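Local coordinates for putative trimethylamine methyltransferase (Rhizobium meliloti, PDB 4YYC), which probably acts as a methyltransferase of the trimethylamine methyltransferase type, at residues P124-Q129 with Y203-F208. Residues are numbered along the deposited sequence; the frame is centred on the assembly and turned at random.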
ATOM      1  N   PRO A 124       2.651   0.257 -33.121  1.00 25.11           N
ATOM      2  CA  PRO A 124       1.281  -0.090 -32.727  1.00 25.41           C
ATOM      3  C   PRO A 124       1.170  -1.165 -31.666  1.00 25.77           C
ATOM      4  O   PRO A 124       0.186  -1.206 -30.928  1.00 24.84           O
ATOM      5  CB  PRO A 124       0.652  -0.573 -34.036  1.00 26.52           C
ATOM      6  CG  PRO A 124       1.475   0.059 -35.094  1.00 27.27           C
ATOM      7  CD  PRO A 124       2.865   0.046 -34.556  1.00 26.71           C
ATOM      8  N   GLU A 125       2.195  -1.981 -31.524  1.00 27.30           N
ATOM      9  CA  GLU A 125       2.230  -2.943 -30.417  1.00 28.29           C
ATOM     10  C   GLU A 125       2.234  -2.295 -29.035  1.00 26.40           C
ATOM     11  O   GLU A 125       1.919  -2.953 -28.035  1.00 25.83           O
ATOM     12  CB  GLU A 125       3.437  -3.843 -30.527  1.00 31.39           C
ATOM     13  CG  GLU A 125       3.359  -4.777 -31.715  1.00 35.67           C
ATOM     14  CD  GLU A 125       2.051  -5.579 -31.750  1.00 38.07           C
ATOM     15  OE1 GLU A 125       1.851  -6.390 -30.819  1.00 40.44           O
ATOM     16  OE2 GLU A 125       1.217  -5.366 -32.680  1.00 43.03           O
ATOM     17  N   ARG A 126       2.612  -1.026 -28.978  1.00 24.72           N
ATOM     18  CA  ARG A 126       2.666  -0.276 -27.734  1.00 23.73           C
ATOM     19  C   ARG A 126       1.435   0.585 -27.520  1.00 21.56           C
ATOM     20  O   ARG A 126       1.390   1.377 -26.607  1.00 20.03           O
ATOM     21  CB  ARG A 126       3.934   0.544 -27.647  1.00 25.39           C
ATOM     22  CG  ARG A 126       5.156  -0.321 -27.919  1.00 29.12           C
ATOM     23  CD  ARG A 126       6.216  -0.098 -26.911  1.00 32.14           C
ATOM     24  NE  ARG A 126       7.470  -0.813 -27.165  1.00 35.77           N
ATOM     25  CZ  ARG A 126       7.682  -2.105 -26.963  1.00 37.72           C
ATOM     26  NH1 ARG A 126       6.708  -2.922 -26.557  1.00 39.72           N
ATOM     27  NH2 ARG A 126       8.902  -2.588 -27.175  1.00 40.10           N
ATOM     28  N   ASN A 127       0.414   0.436 -28.369  1.00 20.88           N
ATOM     29  CA  ASN A 127      -0.839   1.166 -28.151  1.00 20.14           C
ATOM     30  C   ASN A 127      -1.370   0.849 -26.755  1.00 19.54           C
ATOM     31  O   ASN A 127      -1.198  -0.274 -26.283  1.00 19.66           O
ATOM     32  CB  ASN A 127      -1.917   0.746 -29.157  1.00 20.55           C
ATOM     33  CG  ASN A 127      -1.665   1.247 -30.572  1.00 21.40           C
ATOM     34  OD1 ASN A 127      -0.721   1.998 -30.862  1.00 21.35           O
ATOM     35  ND2 ASN A 127      -2.515   0.779 -31.498  1.00 22.23           N
ATOM     36  N   ALA A 128      -2.029   1.818 -26.120  1.00 19.14           N
ATOM     37  CA  ALA A 128      -2.554   1.647 -24.749  1.00 18.80           C
ATOM     38  C   ALA A 128      -4.000   2.038 -24.698  1.00 18.96           C
ATOM     39  O   ALA A 128      -4.373   3.066 -25.225  1.00 19.51           O
ATOM     40  CB  ALA A 128      -1.782   2.491 -23.769  1.00 18.44           C
ATOM     41  N   GLN A 129      -4.814   1.232 -24.062  1.00 18.94           N
ATOM     42  CA  GLN A 129      -6.190   1.594 -23.817  1.00 19.35           C
ATOM     43  C   GLN A 129      -6.253   2.585 -22.688  1.00 17.69           C
ATOM     44  O   GLN A 129      -5.707   2.313 -21.628  1.00 16.42           O
ATOM     45  CB  GLN A 129      -7.080   0.375 -23.483  1.00 21.56           C
ATOM     46  CG  GLN A 129      -8.528   0.770 -23.182  1.00 23.58           C
ATOM     47  CD  GLN A 129      -9.423  -0.417 -22.912  1.00 25.76           C
ATOM     48  OE1 GLN A 129      -9.565  -1.256 -23.810  1.00 29.04           O
ATOM     49  NE2 GLN A 129     -10.078  -0.501 -21.704  1.00 25.25           N
ATOM     50  N   TYR A 203      13.833   8.359 -29.035  1.00 19.09           N
ATOM     51  CA  TYR A 203      14.386   7.466 -28.025  1.00 18.78           C
ATOM     52  C   TYR A 203      13.384   6.488 -27.467  1.00 17.92           C
ATOM     53  O   TYR A 203      13.740   5.625 -26.644  1.00 17.70           O
ATOM     54  CB  TYR A 203      15.047   8.263 -26.917  1.00 18.71           C
ATOM     55  CG  TYR A 203      16.200   9.101 -27.429  1.00 20.05           C
ATOM     56  CD1 TYR A 203      17.399   8.508 -27.773  1.00 20.97           C
ATOM     57  CD2 TYR A 203      16.069  10.469 -27.621  1.00 20.32           C
ATOM     58  CE1 TYR A 203      18.454   9.275 -28.257  1.00 22.49           C
ATOM     59  CE2 TYR A 203      17.103  11.255 -28.119  1.00 21.47           C
ATOM     60  CZ  TYR A 203      18.297  10.654 -28.419  1.00 22.70           C
ATOM     61  OH  TYR A 203      19.326  11.428 -28.928  1.00 24.40           O
ATOM     62  N   SER A 204      12.141   6.560 -27.940  1.00 17.52           N
ATOM     63  CA  SER A 204      11.109   5.617 -27.472  1.00 17.39           C
ATOM     64  C   SER A 204      10.143   5.353 -28.617  1.00 17.96           C
ATOM     65  O   SER A 204      10.112   6.130 -29.594  1.00 18.12           O
ATOM     66  CB  SER A 204      10.334   6.236 -26.329  1.00 16.93           C
ATOM     67  OG  SER A 204       9.502   5.254 -25.726  1.00 16.42           O
ATOM     68  N   ASP A 205       9.360   4.299 -28.485  1.00 17.99           N
ATOM     69  CA  ASP A 205       8.223   4.060 -29.373  1.00 18.76           C
ATOM     70  C   ASP A 205       6.928   3.842 -28.594  1.00 17.96           C
ATOM     71  O   ASP A 205       5.962   3.341 -29.150  1.00 18.01           O
ATOM     72  CB  ASP A 205       8.506   2.902 -30.337  1.00 20.42           C
ATOM     73  CG  ASP A 205       8.741   1.582 -29.635  1.00 21.32           C
ATOM     74  OD1 ASP A 205       8.680   1.525 -28.408  1.00 21.01           O
ATOM     75  OD2 ASP A 205       8.957   0.573 -30.373  1.00 24.14           O
ATOM     76  N   LYS A 206       6.939   4.242 -27.321  1.00 16.99           N
ATOM     77  CA  LYS A 206       5.773   4.169 -26.455  1.00 16.99           C
ATOM     78  C   LYS A 206       4.951   5.440 -26.601  1.00 17.04           C
ATOM     79  O   LYS A 206       5.456   6.463 -27.001  1.00 17.36           O
ATOM     80  CB  LYS A 206       6.191   3.929 -25.002  1.00 16.61           C
ATOM     81  CG  LYS A 206       6.790   2.561 -24.751  1.00 17.11           C
ATOM     82  CD  LYS A 206       7.306   2.312 -23.341  1.00 16.86           C
ATOM     83  CE  LYS A 206       7.919   0.927 -23.223  1.00 17.39           C
ATOM     84  NZ  LYS A 206       8.367   0.679 -21.827  1.00 17.49           N
ATOM     85  N   PRO A 207       3.660   5.397 -26.250  1.00 16.69           N
ATOM     86  CA  PRO A 207       2.825   6.590 -26.440  1.00 16.59           C
ATOM     87  C   PRO A 207       3.285   7.755 -25.555  1.00 16.17           C
ATOM     88  O   PRO A 207       3.695   7.541 -24.438  1.00 15.96           O
ATOM     89  CB  PRO A 207       1.440   6.151 -26.050  1.00 16.89           C
ATOM     90  CG  PRO A 207       1.535   4.778 -25.618  1.00 17.30           C
ATOM     91  CD  PRO A 207       2.904   4.232 -25.781  1.00 16.98           C
ATOM     92  N   PHE A 208       3.217   8.961 -26.090  1.00 15.88           N
ATOM     93  CA  PHE A 208       3.792  10.128 -25.431  1.00 15.75           C
ATOM     94  C   PHE A 208       2.776  11.245 -25.285  1.00 15.66           C
ATOM     95  O   PHE A 208       1.678  11.200 -25.877  1.00 16.22           O
ATOM     96  CB  PHE A 208       5.069  10.558 -26.157  1.00 16.25           C
ATOM     97  CG  PHE A 208       4.839  11.067 -27.559  1.00 16.92           C
ATOM     98  CD1 PHE A 208       4.468  12.378 -27.775  1.00 17.39           C
ATOM     99  CD2 PHE A 208       4.971  10.226 -28.671  1.00 17.61           C
ATOM    100  CE1 PHE A 208       4.278  12.869 -29.064  1.00 18.27           C
ATOM    101  CE2 PHE A 208       4.752  10.700 -29.949  1.00 18.31           C
ATOM    102  CZ  PHE A 208       4.400  12.032 -30.152  1.00 18.32           C
TER
HETATM  103  O   HOH W   1      10.605  -1.282 -29.353  1.00 34.16           O
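Arg126 lays CB and CG beside the carbonyl oxygen of Asp205, and CD against Lys206 CG, 3.5 Å away. The chain bends at chi2 (-133°), which settles CD there, and the guanidinium turns its edge to the carboxylate: Arg126 NE donates to Asp205 OD1 at 2.9 Å in a salt bridge. OD1 lies near the guanidinium plane, but NE comes to its syn side from 31° out of the carboxylate plane, and the bond is bent. The two planes stand 72° apart, and a water closes the pair, accepting from Arg126 NH2 (3.1 Å) and donating to Asp205 OD2 (2.7 Å). Asn123 also donates to OD2. The contact ties the turn entering strand 128-131, which pairs antiparallel with 116-119, to the loop from helix 192-202 into strand 208-209 of what is probably a TIM-type barrel. An alanine at Arg126 would probably leave Asp205 OD1 without its charged mate and the water without its NH2 donor, and open a gap beside Lys206 CG. An ST turn, Lys206 N to Ser204 OG, shapes that loop; Lys206 NZ is held by Met174, Ala168 and Tyr169 carbonyl oxygens and Ser40 OG. Pro207 CD abuts Arg126 O at 3.3 Å.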